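Local coordinates for putative lipoprotein (Parabacteroides distasonis, PDB 4FVS) that is of unknown function but is probably an exported lipoprotein with a YmcC-like fold that may bind lipid, at residues 4-9 / 45-50; 26-31 / 84-89; 122-127 / 138-143. All blocks are in the same frame, centred on the assembly; numbering follows the deposited sequence.

Contact 1. Residues 4-9 / 45-50; sequences CTFFFP and QEVEAD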
loop_
_atom_site.group_PDB
_atom_site.type_symbol
_atom_site.label_atom_id
_atom_site.label_comp_id
_atom_site.label_asym_id
_atom_site.label_seq_id
_atom_site.Cartn_x
_atom_site.Cartn_y
_atom_site.Cartn_z
ATOM N N CYS A 4 -15.188 -11.803 7.716
ATOM C CA CYS A 4 -14.064 -10.876 7.578
ATOM C C CYS A 4 -13.797 -10.639 6.092
ATOM O O CYS A 4 -13.417 -11.573 5.376
ATOM C CB CYS A 4 -12.818 -11.395 8.303
ATOM S SG CYS A 4 -11.435 -10.211 8.381
ATOM N N THR A 5 -14.037 -9.389 5.624
ATOM C CA THR A 5 -13.774 -8.942 4.254
ATOM C C THR A 5 -12.260 -8.774 4.103
ATOM O O THR A 5 -11.627 -8.086 4.913
ATOM C CB THR A 5 -14.544 -7.663 3.940
ATOM O OG1 THR A 5 -15.907 -7.831 4.308
ATOM C CG2 THR A 5 -14.458 -7.271 2.485
ATOM N N PHE A 6 -11.681 -9.454 3.098
ATOM C CA PHE A 6 -10.256 -9.476 2.829
ATOM C C PHE A 6 -9.920 -8.443 1.749
ATOM O O PHE A 6 -10.283 -8.625 0.587
ATOM C CB PHE A 6 -9.851 -10.897 2.409
ATOM C CG PHE A 6 -8.450 -11.294 2.784
ATOM C CD1 PHE A 6 -8.176 -11.831 4.030
ATOM C CD2 PHE A 6 -7.405 -11.174 1.871
ATOM C CE1 PHE A 6 -6.879 -12.213 4.367
ATOM C CE2 PHE A 6 -6.109 -11.556 2.213
ATOM C CZ PHE A 6 -5.856 -12.071 3.456
ATOM N N PHE A 7 -9.239 -7.347 2.131
ATOM C CA PHE A 7 -8.887 -6.291 1.187
ATOM C C PHE A 7 -7.512 -6.572 0.548
ATOM O O PHE A 7 -6.589 -5.761 0.649
ATOM C CB PHE A 7 -8.929 -4.916 1.868
ATOM C CG PHE A 7 -10.322 -4.553 2.316
ATOM C CD1 PHE A 7 -11.293 -4.190 1.391
ATOM C CD2 PHE A 7 -10.672 -4.605 3.660
ATOM C CE1 PHE A 7 -12.580 -3.867 1.801
ATOM C CE2 PHE A 7 -11.964 -4.287 4.066
ATOM C CZ PHE A 7 -12.911 -3.915 3.130
ATOM N N PHE A 8 -7.397 -7.724 -0.130
ATOM C CA PHE A 8 -6.192 -8.182 -0.807
ATOM C C PHE A 8 -6.499 -9.457 -1.574
ATOM O O PHE A 8 -7.368 -10.189 -1.110
ATOM C CB PHE A 8 -5.092 -8.424 0.235
ATOM C CG PHE A 8 -3.670 -8.482 -0.276
ATOM C CD1 PHE A 8 -3.008 -7.325 -0.677
ATOM C CD2 PHE A 8 -2.975 -9.683 -0.298
ATOM C CE1 PHE A 8 -1.698 -7.377 -1.138
ATOM C CE2 PHE A 8 -1.655 -9.729 -0.741
ATOM C CZ PHE A 8 -1.024 -8.573 -1.151
ATOM N N PRO A 9 -5.829 -9.785 -2.718
ATOM C CA PRO A 9 -6.130 -11.051 -3.408
ATOM C C PRO A 9 -5.902 -12.239 -2.477
ATOM O O PRO A 9 -4.974 -12.209 -1.667
ATOM C CB PRO A 9 -5.161 -11.042 -4.588
ATOM C CG PRO A 9 -4.887 -9.629 -4.820
ATOM C CD PRO A 9 -4.788 -9.040 -3.454
ATOM N N GLN A 45 -8.071 -15.828 7.826
ATOM C CA GLN A 45 -7.211 -16.228 6.713
ATOM C C GLN A 45 -5.886 -15.488 6.721
ATOM O O GLN A 45 -5.842 -14.343 7.146
ATOM C CB GLN A 45 -7.938 -15.941 5.394
ATOM C CG GLN A 45 -7.434 -16.752 4.210
ATOM C CD GLN A 45 -8.242 -16.493 2.973
ATOM O OE1 GLN A 45 -8.650 -17.427 2.268
ATOM N NE2 GLN A 45 -8.498 -15.221 2.683
ATOM N N GLU A 46 -4.819 -16.123 6.216
ATOM C CA GLU A 46 -3.497 -15.510 6.068
ATOM C C GLU A 46 -3.039 -15.700 4.622
ATOM O O GLU A 46 -3.214 -16.782 4.067
ATOM C CB GLU A 46 -2.489 -16.090 7.072
ATOM C CG GLU A 46 -1.237 -15.240 7.232
ATOM C CD GLU A 46 -0.437 -15.408 8.517
ATOM O OE1 GLU A 46 -0.726 -16.348 9.296
ATOM O OE2 GLU A 46 0.477 -14.584 8.749
ATOM N N VAL A 47 -2.534 -14.639 3.986
ATOM C CA VAL A 47 -2.086 -14.681 2.586
ATOM C C VAL A 47 -0.667 -14.119 2.492
ATOM O O VAL A 47 -0.374 -13.080 3.087
ATOM C CB VAL A 47 -3.063 -13.928 1.634
ATOM C CG1 VAL A 47 -2.456 -13.697 0.253
ATOM C CG2 VAL A 47 -4.384 -14.671 1.502
ATOM N N GLU A 48 0.209 -14.815 1.752
ATOM C CA GLU A 48 1.571 -14.369 1.504
ATOM C C GLU A 48 1.752 -14.185 -0.017
ATOM O O GLU A 48 1.555 -15.127 -0.782
ATOM C CB GLU A 48 2.616 -15.338 2.104
ATOM C CG GLU A 48 4.021 -14.753 2.064
ATOM C CD GLU A 48 5.172 -15.431 2.764
ATOM O OE1 GLU A 48 5.258 -15.206 3.987
ATOM O OE2 GLU A 48 6.132 -15.848 2.073
ATOM N N ALA A 49 2.104 -12.976 -0.442
ATOM C CA ALA A 49 2.317 -12.661 -1.847
ATOM C C ALA A 49 3.732 -12.159 -2.117
ATOM O O ALA A 49 4.321 -11.506 -1.257
ATOM C CB ALA A 49 1.319 -11.614 -2.292
ATOM N N ASP A 50 4.276 -12.487 -3.308
ATOM C CA ASP A 50 5.577 -12.015 -3.782
ATOM C C ASP A 50 5.389 -10.778 -4.613
ATOM O O ASP A 50 4.355 -10.638 -5.270
ATOM C CB ASP A 50 6.332 -13.079 -4.596
ATOM C CG ASP A 50 6.983 -14.133 -3.744
ATOM O OD1 ASP A 50 7.913 -13.787 -2.989
ATOM O OD2 ASP A 50 6.595 -15.317 -3.865
#

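Contact 2. Residues 26-31 / 84-89; sequences NLQSVM and SYPGVV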
loop_
_atom_site.group_PDB
_atom_site.type_symbol
_atom_site.label_atom_id
_atom_site.label_comp_id
_atom_site.label_asym_id
_atom_site.label_seq_id
_atom_site.Cartn_x
_atom_site.Cartn_y
_atom_site.Cartn_z
ATOM N N ASN A 26 3.608 10.205 -16.578
ATOM C CA ASN A 26 4.704 9.380 -17.082
ATOM C C ASN A 26 4.976 8.215 -16.166
ATOM O O ASN A 26 5.093 8.401 -14.946
ATOM C CB ASN A 26 5.993 10.187 -17.234
ATOM C CG ASN A 26 5.909 11.350 -18.136
ATOM O OD1 ASN A 26 6.216 12.476 -17.723
ATOM N ND2 ASN A 26 5.501 11.088 -19.374
ATOM N N LEU A 27 5.156 7.023 -16.759
ATOM C CA LEU A 27 5.433 5.797 -16.020
ATOM C C LEU A 27 6.751 5.925 -15.293
ATOM O O LEU A 27 7.755 6.343 -15.872
ATOM C CB LEU A 27 5.425 4.580 -16.956
ATOM C CG LEU A 27 5.610 3.216 -16.300
ATOM C CD1 LEU A 27 4.437 2.847 -15.390
ATOM C CD2 LEU A 27 5.817 2.162 -17.329
ATOM N N GLN A 28 6.719 5.609 -14.007
ATOM C CA GLN A 28 7.865 5.664 -13.109
ATOM C C GLN A 28 8.283 4.256 -12.654
ATOM O O GLN A 28 9.484 3.971 -12.566
ATOM C CB GLN A 28 7.532 6.541 -11.869
ATOM C CG GLN A 28 7.260 8.026 -12.163
ATOM C CD GLN A 28 8.519 8.794 -12.467
ATOM O OE1 GLN A 28 8.784 9.186 -13.618
ATOM N NE2 GLN A 28 9.324 9.010 -11.435
ATOM N N SER A 29 7.288 3.395 -12.335
ATOM C CA SER A 29 7.519 2.055 -11.820
ATOM C C SER A 29 6.396 1.088 -12.177
ATOM O O SER A 29 5.230 1.461 -12.279
ATOM C CB SER A 29 7.681 2.100 -10.294
ATOM O OG SER A 29 6.562 2.642 -9.598
ATOM N N VAL A 30 6.772 -0.175 -12.336
ATOM C CA VAL A 30 5.865 -1.302 -12.574
ATOM C C VAL A 30 5.924 -2.196 -11.319
ATOM O O VAL A 30 7.016 -2.560 -10.868
ATOM C CB VAL A 30 6.191 -2.066 -13.873
ATOM C CG1 VAL A 30 5.196 -3.198 -14.108
ATOM C CG2 VAL A 30 6.221 -1.110 -15.064
HETATM N N MSE A 31 4.764 -2.489 -10.723
HETATM C CA MSE A 31 4.702 -3.290 -9.508
HETATM C C MSE A 31 3.917 -4.557 -9.780
HETATM O O MSE A 31 2.686 -4.497 -9.941
HETATM C CB MSE A 31 4.103 -2.469 -8.383
HETATM C CG MSE A 31 4.947 -1.232 -8.089
HETATM SE SE MSE A 31 4.153 0.099 -6.973
HETATM C CE MSE A 31 2.763 0.752 -8.271
ATOM N N SER A 84 4.082 1.921 -1.777
ATOM C CA SER A 84 4.104 1.395 -3.154
ATOM C C SER A 84 3.906 2.525 -4.165
ATOM O O SER A 84 2.903 2.516 -4.908
ATOM C CB SER A 84 2.990 0.364 -3.351
ATOM O OG SER A 84 3.037 -0.713 -2.436
ATOM N N TYR A 85 4.783 3.551 -4.142
ATOM C CA TYR A 85 4.570 4.668 -5.056
ATOM C C TYR A 85 5.893 5.234 -5.487
ATOM O O TYR A 85 6.861 5.096 -4.738
ATOM C CB TYR A 85 3.657 5.753 -4.455
ATOM C CG TYR A 85 4.116 6.365 -3.146
ATOM C CD1 TYR A 85 4.997 7.449 -3.132
ATOM C CD2 TYR A 85 3.560 5.961 -1.935
ATOM C CE1 TYR A 85 5.375 8.058 -1.944
ATOM C CE2 TYR A 85 3.905 6.590 -0.737
ATOM C CZ TYR A 85 4.811 7.640 -0.749
ATOM O OH TYR A 85 5.159 8.287 0.407
ATOM N N PRO A 86 5.914 5.892 -6.683
ATOM C CA PRO A 86 7.171 6.420 -7.248
ATOM C C PRO A 86 8.087 7.201 -6.279
ATOM O O PRO A 86 9.273 6.944 -6.304
ATOM C CB PRO A 86 6.667 7.341 -8.354
ATOM C CG PRO A 86 5.431 6.696 -8.826
ATOM C CD PRO A 86 4.793 6.073 -7.641
ATOM N N GLY A 87 7.569 8.110 -5.454
ATOM C CA GLY A 87 8.383 8.864 -4.487
ATOM C C GLY A 87 9.313 8.048 -3.590
ATOM O O GLY A 87 10.450 8.466 -3.310
ATOM N N VAL A 88 8.823 6.871 -3.119
ATOM C CA VAL A 88 9.555 5.904 -2.283
ATOM C C VAL A 88 10.357 4.904 -3.210
ATOM O O VAL A 88 11.576 4.756 -3.051
ATOM C CB VAL A 88 8.576 5.140 -1.316
ATOM C CG1 VAL A 88 9.246 3.965 -0.621
ATOM C CG2 VAL A 88 7.954 6.058 -0.287
ATOM N N VAL A 89 9.645 4.230 -4.156
ATOM C CA VAL A 89 10.144 3.158 -5.056
ATOM C C VAL A 89 11.349 3.636 -5.950
ATOM O O VAL A 89 12.229 2.813 -6.235
ATOM C CB VAL A 89 9.005 2.532 -5.921
ATOM C CG1 VAL A 89 9.541 1.502 -6.904
ATOM C CG2 VAL A 89 7.938 1.888 -5.033
#

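Contact 3. Residues 122-127 / 138-143; sequences EASVKI and DMAIKD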
loop_
_atom_site.group_PDB
_atom_site.type_symbol
_atom_site.label_atom_id
_atom_site.label_comp_id
_atom_site.label_asym_id
_atom_site.label_seq_id
_atom_site.Cartn_x
_atom_site.Cartn_y
_atom_site.Cartn_z
ATOM N N GLU A 122 -1.599 3.356 13.344
ATOM C CA GLU A 122 -0.577 4.199 12.733
ATOM C C GLU A 122 0.616 3.356 12.334
ATOM O O GLU A 122 0.865 2.287 12.911
ATOM C CB GLU A 122 -0.117 5.314 13.665
ATOM C CG GLU A 122 -1.132 6.425 13.787
ATOM C CD GLU A 122 -0.690 7.605 14.626
ATOM O OE1 GLU A 122 0.328 7.493 15.355
ATOM O OE2 GLU A 122 -1.378 8.649 14.543
ATOM N N ALA A 123 1.422 3.892 11.444
ATOM C CA ALA A 123 2.642 3.244 11.013
ATOM C C ALA A 123 3.816 4.197 11.142
ATOM O O ALA A 123 3.704 5.380 10.840
ATOM C CB ALA A 123 2.492 2.782 9.570
ATOM N N SER A 124 4.922 3.701 11.633
ATOM C CA SER A 124 6.175 4.441 11.669
ATOM C C SER A 124 7.242 3.419 11.416
ATOM O O SER A 124 7.675 2.677 12.314
ATOM C CB SER A 124 6.383 5.249 12.944
ATOM O OG SER A 124 7.599 5.987 12.891
ATOM N N VAL A 125 7.540 3.286 10.127
ATOM C CA VAL A 125 8.486 2.314 9.639
ATOM C C VAL A 125 9.865 2.957 9.465
ATOM O O VAL A 125 10.067 4.137 9.746
ATOM C CB VAL A 125 7.974 1.676 8.323
ATOM C CG1 VAL A 125 6.626 1.001 8.545
ATOM C CG2 VAL A 125 7.925 2.680 7.165
ATOM N N LYS A 126 10.819 2.145 9.045
ATOM C CA LYS A 126 12.132 2.614 8.714
ATOM C C LYS A 126 12.546 1.995 7.385
ATOM O O LYS A 126 12.477 0.774 7.197
ATOM C CB LYS A 126 13.124 2.326 9.815
ATOM C CG LYS A 126 14.232 3.356 9.829
ATOM C CD LYS A 126 15.216 3.134 10.905
ATOM C CE LYS A 126 14.608 3.294 12.272
ATOM N NZ LYS A 126 14.409 4.688 12.727
ATOM N N ILE A 127 12.880 2.848 6.435
ATOM C CA ILE A 127 13.369 2.370 5.146
ATOM C C ILE A 127 14.907 2.478 5.229
ATOM O O ILE A 127 15.428 3.517 5.637
ATOM C CB ILE A 127 12.707 3.103 3.968
ATOM C CG1 ILE A 127 13.271 2.652 2.635
ATOM C CG2 ILE A 127 12.721 4.625 4.121
ATOM C CD1 ILE A 127 12.311 2.927 1.475
ATOM N N ASP A 138 13.202 7.547 8.347
ATOM C CA ASP A 138 11.978 7.323 9.107
ATOM C C ASP A 138 10.803 7.772 8.292
ATOM O O ASP A 138 10.873 8.843 7.688
ATOM C CB ASP A 138 11.994 8.105 10.431
ATOM C CG ASP A 138 12.735 7.474 11.563
ATOM O OD1 ASP A 138 12.399 6.318 11.919
ATOM O OD2 ASP A 138 13.552 8.181 12.188
HETATM N N MSE A 139 9.718 6.999 8.281
HETATM C CA MSE A 139 8.508 7.427 7.596
HETATM C C MSE A 139 7.338 7.154 8.486
HETATM O O MSE A 139 7.119 6.003 8.875
HETATM C CB MSE A 139 8.350 6.760 6.234
HETATM C CG MSE A 139 9.605 6.894 5.384
HETATM SE SE MSE A 139 9.339 6.413 3.590
HETATM C CE MSE A 139 8.287 7.891 3.034
ATOM N N ALA A 140 6.635 8.224 8.882
ATOM C CA ALA A 140 5.484 8.137 9.762
ATOM C C ALA A 140 4.183 8.322 8.986
ATOM O O ALA A 140 3.973 9.357 8.364
ATOM C CB ALA A 140 5.595 9.170 10.866
ATOM N N ILE A 141 3.348 7.281 8.967
ATOM C CA ILE A 141 2.024 7.282 8.345
ATOM C C ILE A 141 1.042 7.416 9.503
ATOM O O ILE A 141 0.898 6.493 10.301
ATOM C CB ILE A 141 1.777 6.036 7.439
ATOM C CG1 ILE A 141 2.892 5.880 6.375
ATOM C CG2 ILE A 141 0.387 6.087 6.775
ATOM C CD1 ILE A 141 3.245 4.384 6.106
ATOM N N LYS A 142 0.415 8.586 9.625
ATOM C CA LYS A 142 -0.446 8.895 10.762
ATOM C C LYS A 142 -1.706 9.640 10.314
ATOM O O LYS A 142 -1.866 9.921 9.134
ATOM C CB LYS A 142 0.360 9.748 11.789
ATOM C CG LYS A 142 1.024 10.987 11.175
ATOM C CD LYS A 142 2.118 11.553 12.036
ATOM C CE LYS A 142 2.862 12.640 11.283
ATOM N NZ LYS A 142 4.089 13.077 11.995
ATOM N N ASP A 143 -2.600 9.959 11.275
ATOM C CA ASP A 143 -3.850 10.697 11.079
ATOM C C ASP A 143 -4.662 10.103 9.923
ATOM O O ASP A 143 -5.179 10.837 9.078
ATOM C CB ASP A 143 -3.541 12.178 10.847
ATOM C CG ASP A 143 -2.605 12.816 11.867
ATOM O OD1 ASP A 143 -2.904 12.737 13.087
ATOM O OD2 ASP A 143 -1.613 13.449 11.446
#

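Contact 1. Residues 4-9 / 45-50
In this YmcC-like fold of long antiparallel strands, the N-terminal loop 4-9 lies against strand 44-54, and the residues that meet are mostly buried. The backbones stay well apart, and side chains make the join. Phe6 carries most of it. Its CB leads toward the strand, with CG placed by a chi1 of -149°, short of fully anti to the backbone N. From CG onward the ring meets the end of Gln45: CD1 comes within 3.7 Å of Gln45 NE2, which lies over one face near the CD1-CE1 side, with ring and amide planes 90° apart. CE1 next reaches Gln45 O at 3.7 Å. At the tip, CE2 and CZ press obliquely on Val47, CZ lying 3.6 Å from Val47 CG2. Gln45 NE2 gives its hydrogen bond to Gln10 OE1, just past the loop segment. An alanine at Phe6 would lose the whole ring, and would probably leave Val47 CG2 and the Gln45 amide poorly packed and the loop less firmly seated. Beyond Phe6 the loop makes an inverse gamma turn centred on Phe7, spanned by a weak bond from Phe8 N to Phe6 O, and this turns Phe8 back to the strand. A chi1 of -162°, CG anti to the backbone N, sends the Phe8 ring toward the strand, and its edge meets Ala49, CE2 lying 3.8 Å from Ala49 CB. The Cys4-Cys70 disulfide ties the loop to strand 60-71. Val47 uses both branches, for while CG2 takes the Phe6 ring, CG1 rests 3.5 Å from Pro9 O.

Contact 2. Residues 26-31 / 84-89
Apolar contact does most of the work where the one-turn helix 86-89 sits against the start of strand 27-41. A classic beta bulge, with Gln28 and Ser29 both facing Gly20, lets these two consecutive residues point toward the helix. The Gln28 side chain crosses that of Pro86 at about a right angle, Gln28 CB lying 3.7 Å from Pro86 CG; the chain then bends at chi2 (-75°), and CG stays near Pro86 CB. Ser29 offers its methylene, with CB 3.9 Å from Val89 CG1, the branch anti to the backbone N.

Contacts with polar atoms come next. The selenium of Met31, a selenomethionine, lies 3.4 Å from Ser84 O and also beside Ser84 CB. No hydrogen bond joins the two segments. The Ser84 hydroxyl is instead held by Glu81 O and Tyr53 OH.

Inside 84-89, Tyr85 takes the N-cap position, and its carbonyl oxygen receives both Val88 N and Val89 N, which fixes the turn that presents Pro86 and Val89.

Strand 15-22 pairs with the bulged strand, strand 44-54 brings Tyr53 against Met31 and Val89, and strand 205-214 packs on Tyr85 and Pro86 through Ser207.

Contact 3. Residues 122-127 / 138-143
Strands 123-129 and 132-154 form a beta hairpin, and here its two arms run antiparallel, their local axes 170° apart. The first shell is backbone. Ala123 and Ile141 are a hydrogen-bonded pair: Ala123 N reaches Ile141 O in the carbonyl plane at 2.9 Å and is almost straight, whereas Ile141 N comes to Ala123 O from above the carbonyl plane. The second such pair is Val125 with Met139. Val125 N approaches Met139 O nearly along the C=O axis at 3.0 Å, though the angle at its hydrogen is a bent 138°; Met139 N returns a straighter bond to Val125 O. Ser124 with Ala140 and Lys126 with Asp138 are the non-hydrogen-bonded pairs.

Outside the backbone the two faces differ. On the buried face, that of Ala123, Val125, Met139 and Ile141, Ala123 CB meets Ile141 CD1 at 3.9 Å. Ile127 CG2 separately touches the selenium of the selenomethionine Met139 at 3.9 Å. On the other face, Lys126 and Asp138 lie side by side. The lysine chain bends at chi3 and chi4 to bring NZ within 2.7 Å of Asp138 OD1, a salt bridge that meets the carboxylate from above its plane.

Further out, Asp138, Ala140 and Lys142 bond through their backbones to Arg171, Ala169 and Asn167 of strand 157-171. Thr99, in the loop just after strand 96-98, accepts Lys126 N at OG1. Strand 96-98 adds Ile98, against both Val125 and Ile127. At the end where 122-127 begins, the extended Glu122 chain crosses Lys142 obliquely, its OE2 3.4 Å from Lys142 CB.

How the contacts relate
Contacts 2 and 3 touch directly although their centres are 19 Å apart: Val88, on the helix of contact 2, sets CG2 3.8 Å from CE of Met139 and CG1 3.9 Å from CD1 of Ile127. The short helix thus bridges strand 27-41 and the hairpin of contact 3. Contact 1 stands apart, its centre about 23 Å from that of contact 2, on the opposite side of the chain's centre; its nearest atoms are about 8 Å from contact 2 and about 15 Å from contact 3, with no touch. Its link to contact 2 runs through the neighbouring strands 27-41 and 44-54. No binding site is assigned to any of the three contacts.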